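Long-range contacts in putative metallopeptidase (Shewanella baltica OS155, PDB 3IEH), which binds zinc and probably acts as a metallocarboxypeptidase or a related hydrolase of the M14 family: residues T37-V42 with S91-D96; G190-D195 with T265-L270. All blocks are in the same frame, centred on the assembly; numbering follows the deposited sequence.

Interaction 1. Residues T37-V42 with S91-D96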
ATOM      1  N   THR A  37      -3.433  19.184   1.691  1.00 24.33           N
ATOM      2  CA  THR A  37      -3.428  20.577   2.149  1.00 24.59           C
ATOM      3  C   THR A  37      -4.606  20.827   3.089  1.00 25.49           C
ATOM      4  O   THR A  37      -4.450  21.511   4.093  1.00 25.40           O
ATOM      5  CB  THR A  37      -3.469  21.594   0.972  1.00 25.35           C
ATOM      6  OG1 THR A  37      -2.319  21.416   0.146  1.00 24.47           O
ATOM      7  CG2 THR A  37      -3.442  23.039   1.482  1.00 28.11           C
ATOM      8  N   ARG A  38      -5.770  20.252   2.772  1.00 24.46           N
ATOM      9  CA  ARG A  38      -6.940  20.366   3.625  1.00 22.55           C
ATOM     10  C   ARG A  38      -6.693  19.640   4.952  1.00 23.29           C
ATOM     11  O   ARG A  38      -7.170  20.074   5.970  1.00 19.89           O
ATOM     12  CB  ARG A  38      -8.176  19.780   2.923  1.00 23.41           C
ATOM     13  CG  ARG A  38      -9.401  19.586   3.841  1.00 21.17           C
ATOM     14  CD  ARG A  38     -10.632  19.042   3.104  1.00 20.31           C
ATOM     15  NE  ARG A  38     -10.554  17.585   2.860  1.00 25.87           N
ATOM     16  CZ  ARG A  38     -10.739  16.642   3.790  1.00 26.65           C
ATOM     17  NH1 ARG A  38     -10.990  16.953   5.059  1.00 26.36           N
ATOM     18  NH2 ARG A  38     -10.669  15.363   3.458  1.00 30.49           N
ATOM     19  N   LEU A  39      -5.964  18.526   4.936  1.00 22.54           N
ATOM     20  CA  LEU A  39      -5.722  17.783   6.165  1.00 22.16           C
ATOM     21  C   LEU A  39      -4.552  18.327   6.999  1.00 22.45           C
ATOM     22  O   LEU A  39      -4.394  17.955   8.149  1.00 23.23           O
ATOM     23  CB  LEU A  39      -5.522  16.290   5.864  1.00 20.23           C
ATOM     24  CG  LEU A  39      -6.785  15.580   5.388  1.00 21.82           C
ATOM     25  CD1 LEU A  39      -6.368  14.277   4.666  1.00 13.64           C
ATOM     26  CD2 LEU A  39      -7.797  15.326   6.564  1.00 14.51           C
ATOM     27  N   GLY A  40      -3.725  19.195   6.439  1.00 24.58           N
ATOM     28  CA  GLY A  40      -2.590  19.726   7.207  1.00 23.15           C
ATOM     29  C   GLY A  40      -1.425  18.757   7.267  1.00 23.44           C
ATOM     30  O   GLY A  40      -0.564  18.868   8.123  1.00 23.33           O
HETATM   31  N   MSE A  41      -1.370  17.819   6.326  1.00 24.05           N
HETATM   32  CA  MSE A  41      -0.280  16.847   6.298  1.00 23.01           C
HETATM   33  C   MSE A  41       1.008  17.419   5.747  1.00 21.91           C
HETATM   34  O   MSE A  41       0.992  18.273   4.871  1.00 21.10           O
HETATM   35  CB  MSE A  41      -0.705  15.612   5.531  1.00 24.00           C
HETATM   36  CG  MSE A  41      -1.843  14.933   6.249  1.00 21.60           C
HETATM   37 SE   MSE A  41      -2.078  13.148   5.699  0.75 26.19          SE
HETATM   38  CE  MSE A  41      -0.499  12.340   6.477  1.00 23.96           C
ATOM     39  N   VAL A  42       2.122  16.968   6.302  1.00 21.82           N
ATOM     40  CA  VAL A  42       3.439  17.489   5.954  1.00 21.14           C
ATOM     41  C   VAL A  42       4.051  16.547   4.938  1.00 20.92           C
ATOM     42  O   VAL A  42       3.951  15.326   5.061  1.00 18.67           O
ATOM     43  CB  VAL A  42       4.341  17.636   7.228  1.00 22.24           C
ATOM     44  CG1 VAL A  42       5.667  18.237   6.877  1.00 20.34           C
ATOM     45  CG2 VAL A  42       3.643  18.510   8.278  1.00 20.94           C
ATOM     46  N   SER A  91     -10.755  11.733   1.087  1.00 23.96           N
ATOM     47  CA  SER A  91     -11.852  12.641   0.800  1.00 23.87           C
ATOM     48  C   SER A  91     -12.896  12.511   1.903  1.00 24.41           C
ATOM     49  O   SER A  91     -13.555  13.474   2.255  1.00 23.35           O
ATOM     50  CB  SER A  91     -12.464  12.368  -0.572  1.00 21.94           C
ATOM     51  OG  SER A  91     -13.249  11.195  -0.547  1.00 26.66           O
ATOM     52  N   GLU A  92     -13.003  11.320   2.477  1.00 26.83           N
ATOM     53  CA  GLU A  92     -13.937  11.077   3.553  1.00 29.05           C
ATOM     54  C   GLU A  92     -13.365  11.317   4.959  1.00 29.70           C
ATOM     55  O   GLU A  92     -14.061  11.049   5.946  1.00 32.40           O
ATOM     56  CB  GLU A  92     -14.491   9.659   3.440  1.00 30.47           C
ATOM     57  CG  GLU A  92     -15.372   9.454   2.206  1.00 37.71           C
ATOM     58  CD  GLU A  92     -16.098   8.105   2.198  1.00 50.59           C
ATOM     59  OE1 GLU A  92     -15.551   7.114   2.751  1.00 56.99           O
ATOM     60  OE2 GLU A  92     -17.216   8.041   1.623  1.00 57.60           O
ATOM     61  N   ALA A  93     -12.143  11.845   5.059  1.00 27.19           N
ATOM     62  CA  ALA A  93     -11.481  12.055   6.343  1.00 25.67           C
ATOM     63  C   ALA A  93     -11.401  13.510   6.764  1.00 25.25           C
ATOM     64  O   ALA A  93     -11.389  14.402   5.922  1.00 23.51           O
ATOM     65  CB  ALA A  93     -10.089  11.491   6.284  1.00 25.57           C
ATOM     66  N   SER A  94     -11.307  13.732   8.081  1.00 26.28           N
ATOM     67  CA  SER A  94     -11.075  15.079   8.650  1.00 26.59           C
ATOM     68  C   SER A  94      -9.795  15.069   9.471  1.00 25.99           C
ATOM     69  O   SER A  94      -9.297  14.003   9.837  1.00 25.78           O
ATOM     70  CB  SER A  94     -12.231  15.525   9.549  1.00 26.96           C
ATOM     71  OG  SER A  94     -12.222  14.824  10.774  1.00 26.20           O
ATOM     72  N   ALA A  95      -9.271  16.255   9.772  1.00 26.68           N
ATOM     73  CA  ALA A  95      -8.090  16.361  10.629  1.00 27.12           C
ATOM     74  C   ALA A  95      -8.370  15.749  12.019  1.00 28.12           C
ATOM     75  O   ALA A  95      -7.435  15.408  12.751  1.00 28.73           O
ATOM     76  CB  ALA A  95      -7.618  17.800  10.739  1.00 27.37           C
ATOM     77  N   ASP A  96      -9.646  15.571  12.370  1.00 28.09           N
ATOM     78  CA  ASP A  96      -9.991  14.849  13.592  1.00 29.12           C
ATOM     79  C   ASP A  96      -9.326  13.463  13.610  1.00 28.70           C
ATOM     80  O   ASP A  96      -9.051  12.934  14.678  1.00 29.85           O
ATOM     81  CB  ASP A  96     -11.513  14.723  13.763  1.00 28.28           C
TER
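R38 reaches from the last turn of helix 25-39 to A93 O and holds it with both terminal nitrogens. NH1 and NH2 of R38 each lie 2.7 Å from A93 O, an end-on grip in which two donors share one acceptor. Neither bond is straight, with an N-H...O angle of 143° at NH1 of R38, but the oxygen sits almost in the guanidinium plane. CG of R38 is anti to the backbone N (chi1 168°), and a bend at chi3 turns the chain after CD. R38 NH2 also forms a salt bridge with E35, which probably helps hold the guanidinium in this orientation. The helix ends here in a Schellman motif, with G40 at positive phi as the C-prime residue, just before edge strand 42-49 of the mixed sheet; the helix end packs on the loop leading from helix 81-91 to strand 102-106. L39 lies beside the arginine, its CG 4.2 Å over one face of the R38 guanidinium, displaced from the centre of the group. L39 CD2 packs on the loop backbone, 3.5 Å from S94 C, and meets A93 CB at 4.5 Å. F98 also touches L39, and A95 CB approaches L39 O at 4.1 Å.

Interaction 2. Residues G190-D195 with T265-L270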
ATOM      1  N   GLY A 190      -5.131 -13.642  14.005  1.00 20.01           N
ATOM      2  CA  GLY A 190      -6.077 -13.110  14.963  1.00 19.85           C
ATOM      3  C   GLY A 190      -7.050 -12.172  14.283  1.00 21.71           C
ATOM      4  O   GLY A 190      -7.226 -12.197  13.047  1.00 20.38           O
ATOM      5  N   ARG A 191      -7.658 -11.310  15.094  1.00 21.77           N
ATOM      6  CA  ARG A 191      -8.669 -10.368  14.604  1.00 23.51           C
ATOM      7  C   ARG A 191      -8.165  -9.420  13.504  1.00 20.65           C
ATOM      8  O   ARG A 191      -8.874  -9.141  12.546  1.00 19.05           O
ATOM      9  CB  ARG A 191      -9.304  -9.620  15.791  1.00 26.76           C
ATOM     10  CG  ARG A 191      -9.465  -8.102  15.645  1.00 40.23           C
ATOM     11  CD  ARG A 191     -10.846  -7.618  16.082  1.00 52.62           C
ATOM     12  NE  ARG A 191     -11.825  -7.917  15.035  1.00 57.91           N
ATOM     13  CZ  ARG A 191     -12.996  -7.307  14.895  1.00 66.39           C
ATOM     14  NH1 ARG A 191     -13.375  -6.345  15.738  1.00 68.99           N
ATOM     15  NH2 ARG A 191     -13.797  -7.664  13.897  1.00 68.18           N
ATOM     16  N   PHE A 192      -6.943  -8.934  13.648  1.00 19.17           N
ATOM     17  CA  PHE A 192      -6.334  -8.079  12.643  1.00 19.89           C
ATOM     18  C   PHE A 192      -6.435  -8.688  11.218  1.00 20.26           C
ATOM     19  O   PHE A 192      -7.007  -8.089  10.322  1.00 18.72           O
ATOM     20  CB  PHE A 192      -4.869  -7.851  13.021  1.00 19.21           C
ATOM     21  CG  PHE A 192      -4.126  -7.009  12.045  1.00 16.80           C
ATOM     22  CD1 PHE A 192      -4.315  -5.643  12.016  1.00 11.29           C
ATOM     23  CD2 PHE A 192      -3.242  -7.589  11.135  1.00 12.49           C
ATOM     24  CE1 PHE A 192      -3.638  -4.853  11.076  1.00 14.02           C
ATOM     25  CE2 PHE A 192      -2.565  -6.821  10.218  1.00 11.50           C
ATOM     26  CZ  PHE A 192      -2.756  -5.445  10.188  1.00 15.20           C
ATOM     27  N   SER A 193      -5.878  -9.889  11.066  1.00 20.06           N
ATOM     28  CA  SER A 193      -5.875 -10.654   9.828  1.00 19.43           C
ATOM     29  C   SER A 193      -7.292 -10.956   9.365  1.00 18.70           C
ATOM     30  O   SER A 193      -7.654 -10.687   8.216  1.00 16.18           O
ATOM     31  CB  SER A 193      -5.089 -11.978  10.021  1.00 18.55           C
ATOM     32  OG  SER A 193      -3.734 -11.724  10.395  1.00 20.28           O
ATOM     33  N   LEU A 194      -8.100 -11.506  10.270  1.00 20.63           N
ATOM     34  CA  LEU A 194      -9.455 -11.950   9.916  1.00 19.00           C
ATOM     35  C   LEU A 194     -10.407 -10.815   9.551  1.00 17.37           C
ATOM     36  O   LEU A 194     -11.279 -11.005   8.711  1.00 18.45           O
ATOM     37  CB  LEU A 194     -10.044 -12.808  11.033  1.00 18.29           C
ATOM     38  CG  LEU A 194      -9.280 -14.118  11.279  1.00 21.78           C
ATOM     39  CD1 LEU A 194      -9.861 -14.802  12.487  1.00 11.46           C
ATOM     40  CD2 LEU A 194      -9.277 -15.061  10.054  1.00 21.18           C
ATOM     41  N   ASP A 195     -10.230  -9.644  10.165  1.00 16.23           N
ATOM     42  CA  ASP A 195     -11.094  -8.513   9.881  1.00 17.04           C
ATOM     43  C   ASP A 195     -10.794  -7.924   8.518  1.00 16.48           C
ATOM     44  O   ASP A 195     -11.705  -7.518   7.802  1.00 16.81           O
ATOM     45  CB  ASP A 195     -10.978  -7.416  10.942  1.00 19.44           C
ATOM     46  CG  ASP A 195     -11.931  -6.242  10.668  1.00 27.65           C
ATOM     47  OD1 ASP A 195     -13.160  -6.443  10.756  1.00 34.09           O
ATOM     48  OD2 ASP A 195     -11.461  -5.130  10.343  1.00 37.13           O
ATOM     49  N   THR A 265      -9.684   1.951   6.151  1.00 13.92           N
ATOM     50  CA  THR A 265     -10.483   2.335   7.275  1.00 14.57           C
ATOM     51  C   THR A 265     -10.434   1.297   8.381  1.00 13.88           C
ATOM     52  O   THR A 265     -10.232   1.622   9.561  1.00 13.36           O
ATOM     53  CB  THR A 265     -11.952   2.581   6.843  1.00 16.35           C
ATOM     54  OG1 THR A 265     -11.989   3.783   6.080  1.00 21.98           O
ATOM     55  CG2 THR A 265     -12.847   2.786   8.059  1.00 15.46           C
ATOM     56  N   HIS A 266     -10.635   0.048   7.994  1.00 14.80           N
ATOM     57  CA  HIS A 266     -10.585  -1.058   8.932  1.00 17.73           C
ATOM     58  C   HIS A 266      -9.192  -1.227   9.551  1.00 18.29           C
ATOM     59  O   HIS A 266      -9.076  -1.521  10.739  1.00 18.66           O
ATOM     60  CB  HIS A 266     -11.069  -2.356   8.265  1.00 18.30           C
ATOM     61  CG  HIS A 266     -12.562  -2.466   8.195  1.00 20.74           C
ATOM     62  ND1 HIS A 266     -13.324  -1.709   7.330  1.00 21.30           N
ATOM     63  CD2 HIS A 266     -13.434  -3.232   8.891  1.00 17.80           C
ATOM     64  CE1 HIS A 266     -14.599  -2.007   7.493  1.00 16.80           C
ATOM     65  NE2 HIS A 266     -14.690  -2.941   8.420  1.00 19.73           N
ATOM     66  N   PHE A 267      -8.150  -1.057   8.738  1.00 17.66           N
ATOM     67  CA  PHE A 267      -6.779  -1.141   9.208  1.00 17.65           C
ATOM     68  C   PHE A 267      -6.568  -0.150  10.366  1.00 16.50           C
ATOM     69  O   PHE A 267      -6.070  -0.540  11.420  1.00 15.68           O
ATOM     70  CB  PHE A 267      -5.818  -0.843   8.063  1.00 18.07           C
ATOM     71  CG  PHE A 267      -4.384  -0.638   8.493  1.00 18.16           C
ATOM     72  CD1 PHE A 267      -3.592  -1.711   8.866  1.00 22.71           C
ATOM     73  CD2 PHE A 267      -3.821   0.628   8.498  1.00 13.44           C
ATOM     74  CE1 PHE A 267      -2.244  -1.533   9.236  1.00 17.31           C
ATOM     75  CE2 PHE A 267      -2.485   0.809   8.864  1.00 18.30           C
ATOM     76  CZ  PHE A 267      -1.698  -0.279   9.227  1.00 14.74           C
ATOM     77  N   LEU A 268      -6.957   1.105  10.149  1.00 15.15           N
ATOM     78  CA  LEU A 268      -6.883   2.152  11.177  1.00 18.89           C
ATOM     79  C   LEU A 268      -7.702   1.851  12.449  1.00 18.78           C
ATOM     80  O   LEU A 268      -7.221   2.072  13.550  1.00 14.65           O
ATOM     81  CB  LEU A 268      -7.321   3.503  10.609  1.00 18.92           C
ATOM     82  CG  LEU A 268      -6.435   4.081   9.501  1.00 24.87           C
ATOM     83  CD1 LEU A 268      -6.996   5.433   9.139  1.00 35.45           C
ATOM     84  CD2 LEU A 268      -4.976   4.200   9.887  1.00 25.43           C
ATOM     85  N   ALA A 269      -8.928   1.344  12.278  1.00 20.16           N
ATOM     86  CA  ALA A 269      -9.786   0.946  13.414  1.00 19.17           C
ATOM     87  C   ALA A 269      -9.147  -0.228  14.189  1.00 21.49           C
ATOM     88  O   ALA A 269      -9.055  -0.211  15.414  1.00 23.95           O
ATOM     89  CB  ALA A 269     -11.216   0.586  12.932  1.00 14.36           C
ATOM     90  N   LEU A 270      -8.678  -1.240  13.478  1.00 20.92           N
ATOM     91  CA  LEU A 270      -8.003  -2.364  14.133  1.00 22.24           C
ATOM     92  C   LEU A 270      -6.740  -1.927  14.902  1.00 23.30           C
ATOM     93  O   LEU A 270      -6.469  -2.452  15.977  1.00 21.13           O
ATOM     94  CB  LEU A 270      -7.631  -3.443  13.108  1.00 21.47           C
ATOM     95  CG  LEU A 270      -8.804  -4.234  12.545  1.00 20.12           C
ATOM     96  CD1 LEU A 270      -8.465  -4.781  11.170  1.00  7.45           C
ATOM     97  CD2 LEU A 270      -9.240  -5.359  13.539  1.00 10.20           C
TER
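L270 fits its side chain against R191, F192 and D195, where helix 253-271 runs nearly antiparallel to the start of helix 191-201. This is helix-helix packing within the α/β fold of the M14 family, with the short axes 10.3 Å apart at an angle of 163°. Both methyl groups of L270 pack on D195 CB, and CD2 of L270 also lies 3.5 Å from R191 CG; CD1 of L270 comes within 3.1 Å of D195 OD2. F192 adds CD1, 4.1 Å from L270 CB, an oblique approach to its ring. An alanine in place of L270 would probably open a gap between the helices and leave the aliphatic part of R191 and the CB of D195 without their packing partner.

Deeper in, F192 and F267 run alongside each other in the same direction. In both, CG is anti to the backbone N (chi1 179° in F192), and the rings meet through CE1 of F192 and CD1 of F267 at 3.8 Å. F267 CD1 sits near the plane of the F192 ring, at its edge. Beyond this pair F267 rests on L69 and I71 of strand 68-73, so the phenylalanines carry the helix packing down to the central sheet.

On the more exposed side, D195 and H266 cross at about a right angle. The D195 carboxylate is also drawn to R191 of its own helix, a salt bridge of charges alone because OD1 lies well out of the guanidinium plane; OD1 is also hydrogen-bonded to a glycerol, probably from the crystallisation liquor. H266 ND1 is hydrogen-bonded to A262 O. The CD2 corner of the H266 ring faces the aspartate, with D195 OD2 in the ring plane, 3.1 Å from H266 CD2.

How the interactions relate
From the N terminus, two short strands lead to helix 25-39, the first helix, and interaction 1 closes when the chain, after strands 42-49, 52-58 and 68-73 and helix 81-91, returns in the loop before strand 102-106. It ties the end of that helix to this loop at the surface. Only later does interaction 2 open, at the start of helix 191-201, and it closes about 70 residues on in helix 253-271, near the C terminus. The two loops are therefore in series, neither nested nor crossed. Interactions 1 and 2 do not touch, but F89 of helix 81-91 packs against T265 and L268, linking the helix that leads into segment 91-96 with helix 253-271.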